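Local atomic coordinates of AlyGC (Glaciecola chathamensis, PDB entry 5GKD), a protein that degrades alginate as a lyase of polysaccharide lyase family 6, probably cutting the chain by beta-elimination with help from a bound calcium ion. Residues 224-230 against 247-253; 312-316 against 408-412. All coordinates share one frame; numbering follows the deposited sequence.

Interaction 1: 224-230 against 247-253; sequences SIRNNVF and VENNVFF
Val-247 lies beside Ile-225 at the start of two parallel strands, both side chains on the face that also carries Phe-230 and Phe-252; beta-branched residues suit the extended backbone, and their apolar surface suits burial. Next along, Glu-248 gives its N-H to Ile-225 O and takes the N-H of Asn-227 on its own carbonyl. Its carboxylate runs alongside Arg-226, but OE1 stays 4.0 Å from Arg-226 NE, too far for a salt bridge. Asn-249, like Asn-227, takes the left-handed backbone conformation, which asparagine tolerates better than most residues. The ND2 of Asn-249 donates to Asn-227 OD1 (3.0 Å) with the two amide planes nearly perpendicular, while its OD1 accepts from Asn-274 of the neighbouring strand 271-278.

Asn-250 turns inward and works with both ends of its amide. With CG anti to the carbonyl carbon (chi1 -60°), ND2 reaches Ile-225 O at 3.0 Å in a nearly straight bond, arriving above the carbonyl plane on the face opposite Glu-248 N. Its OD1 accepts both Asn-228 N and Asn-228 ND2, the two amides being almost coplanar (9°). Asn-228 in turn binds Asn-204 and Val-201, so the amides form an asparagine ladder, a feature of many parallel beta-helices, pectate-lyase-like ones among them.

Val-251 then resumes strand pairing and packs on Val-229. Phe-252 follows with its ring in an offset stack against Phe-230, centroids 4.4 Å apart and planes at 10°; Phe-206 extends the stack beyond Phe-230. Phe-253 N closes the pairing on Phe-230 O. Two amide-to-backbone and two amide-to-amide bonds thus join the bend between the strand halves: Asn-250 gives the N-H of Asn-228 a partner where regular strand pairing lapses, and Ile-225 O a second donor.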
loop_
_atom_site.group_PDB
_atom_site.type_symbol
_atom_site.label_atom_id
_atom_site.label_comp_id
_atom_site.label_asym_id
_atom_site.label_seq_id
_atom_site.Cartn_x
_atom_site.Cartn_y
_atom_site.Cartn_z
ATOM N N SER A 224 41.054 -1.757 -9.358
ATOM C CA SER A 224 41.940 -2.050 -8.235
ATOM C C SER A 224 41.231 -1.682 -6.934
ATOM O O SER A 224 40.946 -0.506 -6.682
ATOM C CB SER A 224 43.272 -1.305 -8.398
ATOM O OG SER A 224 43.982 -1.262 -7.181
ATOM N N ILE A 225 40.913 -2.689 -6.131
ATOM C CA ILE A 225 40.176 -2.506 -4.881
ATOM C C ILE A 225 41.111 -2.911 -3.755
ATOM O O ILE A 225 41.380 -4.106 -3.563
ATOM C CB ILE A 225 38.877 -3.323 -4.860
ATOM C CG1 ILE A 225 38.028 -2.969 -6.082
ATOM C CG2 ILE A 225 38.107 -3.050 -3.587
ATOM C CD1 ILE A 225 37.002 -4.032 -6.445
ATOM N N ARG A 226 41.624 -1.928 -3.017
ATOM C CA ARG A 226 42.826 -2.110 -2.221
ATOM C C ARG A 226 42.734 -1.338 -0.936
ATOM O O ARG A 226 42.131 -0.256 -0.879
ATOM C CB ARG A 226 44.061 -1.636 -2.969
ATOM C CG ARG A 226 43.901 -0.134 -3.213
ATOM C CD ARG A 226 44.852 0.468 -4.181
ATOM N NE ARG A 226 46.130 -0.189 -4.159
ATOM C CZ ARG A 226 47.083 0.113 -3.309
ATOM N NH1 ARG A 226 46.913 1.062 -2.389
ATOM N NH2 ARG A 226 48.217 -0.532 -3.351
ATOM N N ASN A 227 43.325 -1.888 0.130
ATOM C CA ASN A 227 43.597 -1.143 1.347
ATOM C C ASN A 227 42.333 -0.612 2.008
ATOM O O ASN A 227 42.379 0.396 2.709
ATOM C CB ASN A 227 44.538 0.027 1.071
ATOM C CG ASN A 227 45.933 -0.426 0.741
ATOM O OD1 ASN A 227 46.194 -0.865 -0.369
ATOM N ND2 ASN A 227 46.836 -0.337 1.708
ATOM N N ASN A 228 41.209 -1.286 1.827
ATOM C CA ASN A 228 39.969 -0.902 2.474
ATOM C C ASN A 228 39.732 -1.750 3.717
ATOM O O ASN A 228 40.219 -2.873 3.821
ATOM C CB ASN A 228 38.793 -1.054 1.510
ATOM C CG ASN A 228 39.011 -0.304 0.227
ATOM O OD1 ASN A 228 38.821 0.919 0.167
ATOM N ND2 ASN A 228 39.441 -1.019 -0.808
ATOM N N VAL A 229 38.956 -1.210 4.647
ATOM C CA VAL A 229 38.606 -1.901 5.880
ATOM C C VAL A 229 37.102 -2.125 5.905
ATOM O O VAL A 229 36.326 -1.205 5.629
ATOM C CB VAL A 229 39.077 -1.126 7.123
ATOM C CG1 VAL A 229 38.532 -1.778 8.381
ATOM C CG2 VAL A 229 40.587 -1.093 7.159
ATOM N N PHE A 230 36.696 -3.355 6.211
ATOM C CA PHE A 230 35.296 -3.732 6.308
ATOM C C PHE A 230 35.011 -4.168 7.742
ATOM O O PHE A 230 35.406 -5.259 8.153
ATOM C CB PHE A 230 34.983 -4.852 5.324
ATOM C CG PHE A 230 35.294 -4.506 3.903
ATOM C CD1 PHE A 230 36.573 -4.657 3.403
ATOM C CD2 PHE A 230 34.290 -4.049 3.054
ATOM C CE1 PHE A 230 36.855 -4.351 2.079
ATOM C CE2 PHE A 230 34.565 -3.734 1.758
ATOM C CZ PHE A 230 35.851 -3.889 1.263
ATOM N N VAL A 247 42.242 -7.412 -6.059
ATOM C CA VAL A 247 41.686 -7.218 -4.728
ATOM C C VAL A 247 42.840 -7.474 -3.762
ATOM O O VAL A 247 43.300 -8.621 -3.627
ATOM C CB VAL A 247 40.518 -8.177 -4.456
ATOM C CG1 VAL A 247 40.076 -8.110 -3.012
ATOM C CG2 VAL A 247 39.366 -7.933 -5.413
ATOM N N GLU A 248 43.308 -6.427 -3.085
ATOM C CA GLU A 248 44.603 -6.502 -2.427
ATOM C C GLU A 248 44.665 -5.607 -1.190
ATOM O O GLU A 248 44.061 -4.539 -1.154
ATOM C CB GLU A 248 45.662 -6.182 -3.483
ATOM C CG GLU A 248 46.270 -4.827 -3.505
ATOM C CD GLU A 248 47.326 -4.726 -4.590
ATOM O OE1 GLU A 248 47.190 -3.864 -5.478
ATOM O OE2 GLU A 248 48.262 -5.542 -4.575
ATOM N N ASN A 249 45.336 -6.090 -0.146
ATOM C CA ASN A 249 45.593 -5.336 1.086
ATOM C C ASN A 249 44.327 -4.943 1.847
ATOM O O ASN A 249 44.377 -4.051 2.694
ATOM C CB ASN A 249 46.407 -4.057 0.833
ATOM C CG ASN A 249 47.595 -4.274 -0.071
ATOM O OD1 ASN A 249 48.160 -5.361 -0.145
ATOM N ND2 ASN A 249 47.993 -3.221 -0.760
ATOM N N ASN A 250 43.193 -5.574 1.587
ATOM C CA ASN A 250 41.988 -5.264 2.327
ATOM C C ASN A 250 41.946 -6.013 3.651
ATOM O O ASN A 250 42.564 -7.065 3.823
ATOM C CB ASN A 250 40.758 -5.615 1.492
ATOM C CG ASN A 250 40.721 -4.841 0.193
ATOM O OD1 ASN A 250 40.443 -3.643 0.189
ATOM N ND2 ASN A 250 41.042 -5.509 -0.907
ATOM N N VAL A 251 41.179 -5.467 4.584
ATOM C CA VAL A 251 41.062 -5.986 5.939
ATOM C C VAL A 251 39.584 -6.101 6.311
ATOM O O VAL A 251 38.841 -5.120 6.230
ATOM C CB VAL A 251 41.803 -5.080 6.945
ATOM C CG1 VAL A 251 41.521 -5.527 8.371
ATOM C CG2 VAL A 251 43.297 -5.074 6.670
ATOM N N PHE A 252 39.175 -7.286 6.767
ATOM C CA PHE A 252 37.796 -7.590 7.134
ATOM C C PHE A 252 37.752 -7.983 8.607
ATOM O O PHE A 252 38.245 -9.058 8.983
ATOM C CB PHE A 252 37.235 -8.735 6.294
ATOM C CG PHE A 252 37.152 -8.460 4.825
ATOM C CD1 PHE A 252 38.284 -8.462 4.033
ATOM C CD2 PHE A 252 35.924 -8.274 4.224
ATOM C CE1 PHE A 252 38.185 -8.240 2.671
ATOM C CE2 PHE A 252 35.811 -8.046 2.874
ATOM C CZ PHE A 252 36.938 -8.021 2.093
ATOM N N PHE A 253 37.164 -7.137 9.439
ATOM C CA PHE A 253 36.983 -7.441 10.864
ATOM C C PHE A 253 35.529 -7.826 11.070
ATOM O O PHE A 253 34.673 -6.969 11.278
ATOM C CB PHE A 253 37.349 -6.257 11.753
ATOM C CG PHE A 253 38.814 -5.947 11.782
ATOM C CD1 PHE A 253 39.731 -6.922 12.121
ATOM C CD2 PHE A 253 39.266 -4.685 11.494
ATOM C CE1 PHE A 253 41.077 -6.632 12.144
ATOM C CE2 PHE A 253 40.609 -4.390 11.534
ATOM C CZ PHE A 253 41.512 -5.362 11.859
#

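Interaction 2: 312-316 against 408-412; sequences ENNTL and YGVST
Asn-313 and Thr-315 reach outward from one coil toward the backbone of Gly-409 and Val-410. The amide of Asn-313 is turned so that ND2 points at Gly-409 O, 3.1 Å away, with the oxygen in the amide plane and the nitrogen in the carbonyl plane, while CB of Asn-313 also rests against that oxygen. Thr-315 takes the other end of the same peptide: with OG1 anti to the carbonyl carbon and beside the backbone N (chi1 -69°), its hydroxyl oxygen accepts the N-H of Val-410 at 2.8 Å. The single Gly-409/Val-410 peptide is therefore held at its C=O by Asn-313 and at its N-H by Thr-315. With Asn-313 replaced by an alanine, Gly-409 O would probably lose this amide donor, and the peptide would be held in this contact by Thr-315 alone.

The coil belongs to a right-handed parallel beta-helix of the pectate-lyase type, and 408-412 is part of the long linking segment that runs back along its outside after strand 398-400. Gly-409 suits its place because a CB would collide with Thr-315 OG1, and its backbone angles (phi 79°, psi -152°) would also jam one against the carbonyl O of Tyr-408; as it is, its CA sits 3.4 Å from Asn-314 O. Val-410 sets CB 3.3 Å from Thr-315 OG1 and leans CG2 toward Asn-313 O, its apolar branches also meeting Tyr-276 and Tyr-399.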
loop_
_atom_site.group_PDB
_atom_site.type_symbol
_atom_site.label_atom_id
_atom_site.label_comp_id
_atom_site.label_asym_id
_atom_site.label_seq_id
_atom_site.Cartn_x
_atom_site.Cartn_y
_atom_site.Cartn_z
ATOM N N GLU A 312 46.581 -15.600 -3.251
ATOM C CA GLU A 312 47.834 -15.847 -2.554
ATOM C C GLU A 312 48.044 -14.869 -1.411
ATOM O O GLU A 312 47.551 -13.743 -1.425
ATOM C CB GLU A 312 49.047 -15.820 -3.517
ATOM C CG GLU A 312 49.505 -14.450 -3.936
ATOM C CD GLU A 312 50.342 -14.463 -5.210
ATOM O OE1 GLU A 312 50.796 -15.557 -5.642
ATOM O OE2 GLU A 312 50.514 -13.363 -5.781
ATOM N N ASN A 313 48.772 -15.340 -0.401
ATOM C CA ASN A 313 49.186 -14.531 0.750
ATOM C C ASN A 313 48.020 -13.858 1.468
ATOM O O ASN A 313 48.156 -12.762 2.005
ATOM C CB ASN A 313 50.230 -13.504 0.331
ATOM C CG ASN A 313 51.549 -14.160 -0.005
ATOM O OD1 ASN A 313 51.867 -14.371 -1.164
ATOM N ND2 ASN A 313 52.304 -14.518 1.023
ATOM N N ASN A 314 46.878 -14.519 1.522
ATOM C CA ASN A 314 45.802 -14.067 2.379
ATOM C C ASN A 314 45.857 -14.764 3.735
ATOM O O ASN A 314 46.282 -15.916 3.860
ATOM C CB ASN A 314 44.460 -14.306 1.690
ATOM C CG ASN A 314 44.410 -13.653 0.333
ATOM O OD1 ASN A 314 44.363 -12.422 0.228
ATOM N ND2 ASN A 314 44.490 -14.456 -0.714
ATOM N N THR A 315 45.428 -14.048 4.759
ATOM C CA THR A 315 45.347 -14.582 6.109
ATOM C C THR A 315 43.884 -14.728 6.481
ATOM O O THR A 315 43.106 -13.785 6.329
ATOM C CB THR A 315 46.055 -13.674 7.108
ATOM O OG1 THR A 315 47.461 -13.723 6.867
ATOM C CG2 THR A 315 45.737 -14.120 8.535
ATOM N N LEU A 316 43.503 -15.905 6.955
ATOM C CA LEU A 316 42.117 -16.172 7.309
ATOM C C LEU A 316 42.094 -16.729 8.723
ATOM O O LEU A 316 42.477 -17.883 8.945
ATOM C CB LEU A 316 41.468 -17.132 6.310
ATOM C CG LEU A 316 41.357 -16.600 4.875
ATOM C CD1 LEU A 316 42.537 -16.990 4.030
ATOM C CD2 LEU A 316 40.054 -17.057 4.191
ATOM N N TYR A 408 53.759 -17.045 5.075
ATOM C CA TYR A 408 52.413 -17.446 4.731
ATOM C C TYR A 408 51.459 -16.347 5.154
ATOM O O TYR A 408 51.600 -15.758 6.233
ATOM C CB TYR A 408 52.021 -18.757 5.411
ATOM C CG TYR A 408 52.960 -19.912 5.119
ATOM C CD1 TYR A 408 54.068 -20.150 5.918
ATOM C CD2 TYR A 408 52.728 -20.768 4.052
ATOM C CE1 TYR A 408 54.924 -21.217 5.665
ATOM C CE2 TYR A 408 53.571 -21.829 3.788
ATOM C CZ TYR A 408 54.672 -22.048 4.599
ATOM O OH TYR A 408 55.518 -23.096 4.330
ATOM N N GLY A 409 50.473 -16.106 4.315
ATOM C CA GLY A 409 49.489 -15.110 4.639
ATOM C C GLY A 409 50.009 -13.709 4.368
ATOM O O GLY A 409 50.891 -13.483 3.545
ATOM N N VAL A 410 49.475 -12.784 5.132
ATOM C CA VAL A 410 49.517 -11.355 4.869
ATOM C C VAL A 410 50.861 -10.767 5.310
ATOM O O VAL A 410 51.472 -11.204 6.288
ATOM C CB VAL A 410 48.303 -10.739 5.605
ATOM C CG1 VAL A 410 48.693 -9.781 6.689
ATOM C CG2 VAL A 410 47.239 -10.217 4.649
ATOM N N SER A 411 51.330 -9.766 4.570
ATOM C CA SER A 411 52.524 -9.012 4.929
ATOM C C SER A 411 52.376 -8.304 6.274
ATOM O O SER A 411 51.290 -7.858 6.664
ATOM C CB SER A 411 52.827 -7.980 3.844
ATOM O OG SER A 411 53.865 -7.122 4.258
ATOM N N THR A 412 53.504 -8.179 6.979
ATOM C CA THR A 412 53.543 -7.432 8.234
ATOM C C THR A 412 53.477 -5.920 8.043
ATOM O O THR A 412 53.254 -5.205 9.027
ATOM C CB THR A 412 54.823 -7.748 9.023
ATOM O OG1 THR A 412 55.968 -7.467 8.203
ATOM C CG2 THR A 412 54.857 -9.194 9.488
#

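How the interactions relate
Interactions 1 and 2 lie on the same side of the chain's centre, their own centres 12 Å apart and their nearest atoms about 6 Å apart without touching. Strand 271-278 lies between them: Asn-274 donates to Asn-249 and accepts from Ser-411, and Asn-275 bonds both Asn-250 and Asn-314, so the asparagine ladder runs on from interaction 1 to the coil of interaction 2. Interaction 1 is the strand-to-strand stacking of the helix itself, interaction 2 the fastening of a linker on its outside. The bound calcium ion lies about 14 Å from the side chain of Phe-230, which packs on Ile-215, next to Glu-214, a residue shared by the calcium site and the carbonate pocket.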